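Local structure of MGS-MChE2 (Uncultured bacterium, 5JD6) at residues Val23-Leu28 with Pro52-Tyr57; Phe11-Lys16 with Lys74-Phe79. The protein probably hydrolyses carboxylic esters, as an esterase of the alpha/beta hydrolase fold. All coordinates share one frame; numbering follows the deposited sequence.

Overall arrangement
Both contacts lie on the N-terminal half of the mixed sheet of an alpha/beta hydrolase, their centres about 11 Å apart. Contact 2 sets edge-proximal strand 11-16 against helix 66-80, and contact 1 joins the end of strand 20-25 to the loop that follows strand 47-52. In the sheet, strand 47-52 runs between strands 11-16 and 20-25, so the two contacts share it as a neighbour. Along the chain the order is 11-16, 23-28, 52-57, 74-79. They meet at Pro52, which packs on Tyr13 and Phe76, and together tie the sheet to helix 66-80 packed against it and to loops beside the probable catalytic centre.

Contact 1: Val23-Leu28 with Pro52-Tyr57; sequences VILHGL and PELPLY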
loop_
_atom_site.group_PDB
_atom_site.type_symbol
_atom_site.label_atom_id
_atom_site.label_comp_id
_atom_site.label_asym_id
_atom_site.label_seq_id
_atom_site.Cartn_x
_atom_site.Cartn_y
_atom_site.Cartn_z
ATOM N N VAL A 23 4.758 -5.964 -4.715
ATOM C CA VAL A 23 3.769 -6.354 -3.718
ATOM C C VAL A 23 2.858 -5.178 -3.382
ATOM O O VAL A 23 3.320 -4.116 -2.965
ATOM C CB VAL A 23 4.434 -6.881 -2.434
ATOM C CG1 VAL A 23 3.379 -7.272 -1.413
ATOM C CG2 VAL A 23 5.330 -8.070 -2.758
ATOM N N ILE A 24 1.559 -5.384 -3.567
ATOM C CA ILE A 24 0.571 -4.325 -3.414
ATOM C C ILE A 24 -0.228 -4.455 -2.121
ATOM O O ILE A 24 -0.798 -5.507 -1.838
ATOM C CB ILE A 24 -0.405 -4.315 -4.603
ATOM C CG1 ILE A 24 0.300 -3.820 -5.866
ATOM C CG2 ILE A 24 -1.612 -3.450 -4.298
ATOM C CD1 ILE A 24 -0.596 -3.773 -7.082
ATOM N N LEU A 25 -0.268 -3.379 -1.341
ATOM C CA LEU A 25 -1.050 -3.354 -0.112
ATOM C C LEU A 25 -2.223 -2.386 -0.224
ATOM O O LEU A 25 -2.037 -1.169 -0.234
ATOM C CB LEU A 25 -0.173 -2.969 1.076
ATOM C CG LEU A 25 0.949 -3.940 1.436
ATOM C CD1 LEU A 25 1.743 -3.408 2.616
ATOM C CD2 LEU A 25 0.381 -5.314 1.743
ATOM N N HIS A 26 -3.431 -2.933 -0.310
ATOM C CA HIS A 26 -4.636 -2.114 -0.372
ATOM C C HIS A 26 -5.114 -1.768 1.036
ATOM O O HIS A 26 -4.640 -2.338 2.018
ATOM C CB HIS A 26 -5.738 -2.836 -1.151
ATOM C CG HIS A 26 -6.305 -4.023 -0.435
ATOM N ND1 HIS A 26 -7.618 -4.084 -0.023
ATOM C CD2 HIS A 26 -5.735 -5.190 -0.056
ATOM C CE1 HIS A 26 -7.834 -5.241 0.578
ATOM N NE2 HIS A 26 -6.709 -5.930 0.572
ATOM N N GLY A 27 -6.054 -0.832 1.132
ATOM C CA GLY A 27 -6.553 -0.385 2.420
ATOM C C GLY A 27 -7.735 -1.190 2.930
ATOM O O GLY A 27 -7.916 -2.348 2.558
ATOM N N LEU A 28 -8.538 -0.569 3.789
ATOM C CA LEU A 28 -9.723 -1.213 4.349
ATOM C C LEU A 28 -10.879 -1.210 3.353
ATOM O O LEU A 28 -11.575 -2.211 3.193
ATOM C CB LEU A 28 -10.150 -0.520 5.645
ATOM C CG LEU A 28 -9.172 -0.574 6.819
ATOM C CD1 LEU A 28 -9.689 0.258 7.982
ATOM C CD2 LEU A 28 -8.937 -2.014 7.251
ATOM N N PRO A 52 -1.505 -9.511 -1.868
ATOM C CA PRO A 52 -1.873 -10.350 -0.723
ATOM C C PRO A 52 -3.032 -9.773 0.077
ATOM O O PRO A 52 -3.138 -8.554 0.215
ATOM C CB PRO A 52 -0.596 -10.370 0.113
ATOM C CG PRO A 52 0.044 -9.059 -0.176
ATOM C CD PRO A 52 -0.262 -8.760 -1.621
ATOM N N GLU A 53 -3.893 -10.642 0.594
ATOM C CA GLU A 53 -4.979 -10.194 1.455
ATOM C C GLU A 53 -4.557 -10.236 2.913
ATOM O O GLU A 53 -4.393 -11.306 3.498
ATOM C CB GLU A 53 -6.234 -11.037 1.231
ATOM C CG GLU A 53 -6.719 -10.961 -0.196
ATOM C CD GLU A 53 -6.852 -9.525 -0.664
ATOM O OE1 GLU A 53 -7.542 -8.730 0.013
ATOM O OE2 GLU A 53 -6.228 -9.183 -1.687
ATOM N N LEU A 54 -4.371 -9.053 3.486
ATOM C CA LEU A 54 -3.953 -8.927 4.871
ATOM C C LEU A 54 -5.081 -9.332 5.812
ATOM O O LEU A 54 -6.257 -9.161 5.490
ATOM C CB LEU A 54 -3.498 -7.496 5.160
ATOM C CG LEU A 54 -2.372 -6.975 4.263
ATOM C CD1 LEU A 54 -1.930 -5.588 4.707
ATOM C CD2 LEU A 54 -1.198 -7.942 4.249
ATOM N N PRO A 55 -4.724 -9.890 6.977
ATOM C CA PRO A 55 -5.704 -10.286 7.992
ATOM C C PRO A 55 -6.174 -9.103 8.836
ATOM O O PRO A 55 -5.963 -9.102 10.049
ATOM C CB PRO A 55 -4.926 -11.289 8.844
ATOM C CG PRO A 55 -3.517 -10.825 8.748
ATOM C CD PRO A 55 -3.354 -10.282 7.353
ATOM N N LEU A 56 -6.802 -8.119 8.199
ATOM C CA LEU A 56 -7.243 -6.911 8.893
ATOM C C LEU A 56 -8.236 -7.214 10.011
ATOM O O LEU A 56 -8.126 -6.671 11.109
ATOM C CB LEU A 56 -7.871 -5.916 7.909
ATOM C CG LEU A 56 -6.976 -5.207 6.887
ATOM C CD1 LEU A 56 -5.599 -4.915 7.471
ATOM C CD2 LEU A 56 -6.851 -6.018 5.608
ATOM N N TYR A 57 -9.200 -8.086 9.730
ATOM C CA TYR A 57 -10.283 -8.353 10.674
ATOM C C TYR A 57 -10.322 -9.795 11.166
ATOM O O TYR A 57 -11.361 -10.263 11.633
ATOM C CB TYR A 57 -11.633 -8.014 10.042
ATOM C CG TYR A 57 -11.763 -6.591 9.559
ATOM C CD1 TYR A 57 -11.718 -5.527 10.452
ATOM C CD2 TYR A 57 -11.950 -6.310 8.212
ATOM C CE1 TYR A 57 -11.848 -4.222 10.015
ATOM C CE2 TYR A 57 -12.079 -5.007 7.766
ATOM C CZ TYR A 57 -12.027 -3.968 8.672
ATOM O OH TYR A 57 -12.155 -2.669 8.236
#
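At the C-terminal end of the parallel strands of the alpha/beta hydrolase sheet, where the fold places its active-site loops, His26 and Leu28 beyond strand 20-25 face Glu53, Leu56 and Tyr57 in the loop after strand 47-52. The two segments run in much the same direction. His26 sends NE2 to Glu53 OE1 at 3.0 Å, but the N-H...O angle of 122° makes this a weak hydrogen bond, and the imidazole and carboxylate planes are turned 38° from each other. Glu53 starts away from the histidine; its bend at chi2 (-51°) swings CD back toward it. Leu32 touches both side chains from a neighbouring loop. An alanine at His26 would probably leave Glu53 OE1 without this N-H partner and open a gap where the imidazole had stood beside the carboxylate.

Around Pro52 and Leu54 the contact is apolar. Pro52 is met by Val23, whose CG1 lies 3.9 Å from Pro52 CD, while the same CD approaches Ile24 O at 3.3 Å. Leu25 and Leu54 cross at about a right angle, Leu25 CD2 resting 3.8 Å from Leu54 CD1. The same two side chains of the strand, Val23 and Leu25, also touch Leu73 of helix 66-80, and Leu25 reaches Ile96 and Ala97 of helix 92-103, which begins at a probable nucleophile elbow.

At the far end of the contact, Leu28 closes the row. Its CD2 sits between two residues of the loop, 3.8 Å from Leu56 CG and 3.4 Å from Tyr57 OH, and the tyrosine side chain crosses that of Leu28 at about a right angle, with Leu56 CB over one face of the Tyr57 ring near its rim.

Contact 2: Phe11-Lys16 with Lys74-Phe79; sequences FTYLEK and KEFVDF
Strand 11-16 and the 74-79 part of helix 66-80 cross at -76°, their axes 10.8 Å apart at the closest point, and the backbones come nearest at Phe11 and Phe76, with CA atoms 7.4 Å apart. Phe11, Tyr13, Phe76 and Phe79 fill the interval as an aromatic cluster. Phe76 presents its edge to two faces: CD1 stands 3.7 Å from Phe11 CD1, toward the rim of that ring, and CE1 lies 3.8 Å from Tyr13 CD1. Both pairs are edge-to-face, with planes at 63° for Phe11 and 67° for Tyr13. Phe76 CG is anti to the backbone N, beside the carbonyl carbon, and from there the ring meets both partners.

Phe79 meets Phe11 differently. The rings are near parallel but slid apart, so they barely overlap, and Phe11 CD2 comes over the face of Phe79, 3.7 Å from its CD2. At the edge of the Phe11 ring, in its plane, Glu75 CG lies 3.8 Å from CZ; the carboxylate beyond it forms a salt bridge with Lys10. Tyr13 likewise sends its hydroxyl outside the cluster, to a hydrogen bond with Lys80.

Because the contact is made by rings and a methylene, it depends on shape and apolar burial, and the polar ends of Tyr13 and Glu75 are met by lysines outside the two segments.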
loop_
_atom_site.group_PDB
_atom_site.type_symbol
_atom_site.label_atom_id
_atom_site.label_comp_id
_atom_site.label_asym_id
_atom_site.label_seq_id
_atom_site.Cartn_x
_atom_site.Cartn_y
_atom_site.Cartn_z
ATOM N N PHE A 11 -1.995 -17.906 3.196
ATOM C CA PHE A 11 -1.864 -16.763 2.298
ATOM C C PHE A 11 -2.802 -16.842 1.097
ATOM O O PHE A 11 -2.736 -17.779 0.301
ATOM C CB PHE A 11 -0.423 -16.631 1.804
ATOM C CG PHE A 11 0.562 -16.288 2.883
ATOM C CD1 PHE A 11 0.494 -15.072 3.541
ATOM C CD2 PHE A 11 1.567 -17.177 3.230
ATOM C CE1 PHE A 11 1.402 -14.750 4.528
ATOM C CE2 PHE A 11 2.479 -16.863 4.219
ATOM C CZ PHE A 11 2.397 -15.648 4.869
ATOM N N THR A 12 -3.672 -15.844 0.977
ATOM C CA THR A 12 -4.509 -15.676 -0.204
ATOM C C THR A 12 -4.055 -14.428 -0.955
ATOM O O THR A 12 -3.977 -13.346 -0.372
ATOM C CB THR A 12 -6.000 -15.554 0.165
ATOM O OG1 THR A 12 -6.421 -16.730 0.869
ATOM C CG2 THR A 12 -6.852 -15.384 -1.085
ATOM N N TYR A 13 -3.750 -14.573 -2.240
ATOM C CA TYR A 13 -3.217 -13.451 -3.008
ATOM C C TYR A 13 -3.423 -13.594 -4.514
ATOM O O TYR A 13 -3.526 -14.703 -5.037
ATOM C CB TYR A 13 -1.724 -13.275 -2.709
ATOM C CG TYR A 13 -0.858 -14.444 -3.129
ATOM C CD1 TYR A 13 -0.786 -15.596 -2.354
ATOM C CD2 TYR A 13 -0.103 -14.390 -4.293
ATOM C CE1 TYR A 13 0.005 -16.664 -2.733
ATOM C CE2 TYR A 13 0.692 -15.451 -4.678
ATOM C CZ TYR A 13 0.743 -16.586 -3.895
ATOM O OH TYR A 13 1.534 -17.649 -4.276
ATOM N N LEU A 14 -3.490 -12.457 -5.201
ATOM C CA LEU A 14 -3.498 -12.441 -6.658
ATOM C C LEU A 14 -2.070 -12.413 -7.181
ATOM O O LEU A 14 -1.198 -11.765 -6.600
ATOM C CB LEU A 14 -4.271 -11.238 -7.203
ATOM C CG LEU A 14 -5.795 -11.232 -7.099
ATOM C CD1 LEU A 14 -6.369 -10.095 -7.932
ATOM C CD2 LEU A 14 -6.383 -12.564 -7.532
ATOM N N GLU A 15 -1.836 -13.112 -8.285
ATOM C CA GLU A 15 -0.507 -13.180 -8.870
ATOM C C GLU A 15 -0.586 -13.073 -10.388
ATOM O O GLU A 15 -1.364 -13.776 -11.030
ATOM C CB GLU A 15 0.190 -14.478 -8.457
ATOM C CG GLU A 15 1.660 -14.557 -8.833
ATOM C CD GLU A 15 2.337 -15.791 -8.260
ATOM O OE1 GLU A 15 1.718 -16.473 -7.417
ATOM O OE2 GLU A 15 3.485 -16.082 -8.650
ATOM N N LYS A 16 0.214 -12.176 -10.952
ATOM C CA LYS A 16 0.283 -12.006 -12.396
ATOM C C LYS A 16 1.620 -11.387 -12.770
ATOM O O LYS A 16 2.064 -10.427 -12.140
ATOM C CB LYS A 16 -0.869 -11.134 -12.901
ATOM C CG LYS A 16 -1.019 -11.117 -14.418
ATOM C CD LYS A 16 -2.050 -10.089 -14.851
ATOM C CE LYS A 16 -2.488 -10.294 -16.292
ATOM N NZ LYS A 16 -1.383 -10.046 -17.258
ATOM N N LYS A 74 5.942 -9.101 5.889
ATOM C CA LYS A 74 7.288 -9.658 5.945
ATOM C C LYS A 74 7.248 -11.178 5.828
ATOM O O LYS A 74 8.046 -11.777 5.107
ATOM C CB LYS A 74 7.981 -9.244 7.244
ATOM C CG LYS A 74 9.406 -9.750 7.387
ATOM C CD LYS A 74 10.291 -9.243 6.262
ATOM C CE LYS A 74 11.763 -9.429 6.595
ATOM N NZ LYS A 74 12.083 -10.840 6.951
ATOM N N GLU A 75 6.307 -11.794 6.537
ATOM C CA GLU A 75 6.143 -13.241 6.488
ATOM C C GLU A 75 5.761 -13.700 5.082
ATOM O O GLU A 75 6.153 -14.782 4.646
ATOM C CB GLU A 75 5.090 -13.698 7.499
ATOM C CG GLU A 75 4.972 -15.209 7.626
ATOM C CD GLU A 75 3.904 -15.631 8.616
ATOM O OE1 GLU A 75 3.187 -14.747 9.133
ATOM O OE2 GLU A 75 3.782 -16.848 8.877
ATOM N N PHE A 76 5.002 -12.866 4.375
ATOM C CA PHE A 76 4.575 -13.183 3.015
ATOM C C PHE A 76 5.744 -13.139 2.036
ATOM O O PHE A 76 5.906 -14.040 1.215
ATOM C CB PHE A 76 3.475 -12.225 2.555
ATOM C CG PHE A 76 3.060 -12.422 1.122
ATOM C CD1 PHE A 76 2.363 -13.558 0.738
ATOM C CD2 PHE A 76 3.365 -11.472 0.160
ATOM C CE1 PHE A 76 1.980 -13.743 -0.579
ATOM C CE2 PHE A 76 2.986 -11.651 -1.158
ATOM C CZ PHE A 76 2.291 -12.787 -1.528
ATOM N N VAL A 77 6.554 -12.091 2.128
ATOM C CA VAL A 77 7.713 -11.942 1.253
ATOM C C VAL A 77 8.736 -13.043 1.520
ATOM O O VAL A 77 9.297 -13.619 0.585
ATOM C CB VAL A 77 8.381 -10.562 1.427
ATOM C CG1 VAL A 77 9.606 -10.448 0.534
ATOM C CG2 VAL A 77 7.389 -9.453 1.118
ATOM N N ASP A 78 8.967 -13.333 2.797
ATOM C CA ASP A 78 9.871 -14.411 3.188
ATOM C C ASP A 78 9.375 -15.752 2.659
ATOM O O ASP A 78 10.156 -16.551 2.144
ATOM C CB ASP A 78 10.024 -14.473 4.710
ATOM C CG ASP A 78 10.736 -13.260 5.276
ATOM O OD1 ASP A 78 11.469 -12.590 4.517
ATOM O OD2 ASP A 78 10.566 -12.978 6.482
ATOM N N PHE A 79 8.073 -15.988 2.791
ATOM C CA PHE A 79 7.451 -17.192 2.254
ATOM C C PHE A 79 7.695 -17.315 0.754
ATOM O O PHE A 79 7.975 -18.401 0.245
ATOM C CB PHE A 79 5.946 -17.195 2.537
ATOM C CG PHE A 79 5.151 -17.993 1.546
ATOM C CD1 PHE A 79 5.266 -19.369 1.501
ATOM C CD2 PHE A 79 4.284 -17.367 0.665
ATOM C CE1 PHE A 79 4.551 -20.106 0.585
ATOM C CE2 PHE A 79 3.553 -18.105 -0.250
ATOM C CZ PHE A 79 3.685 -19.479 -0.285
#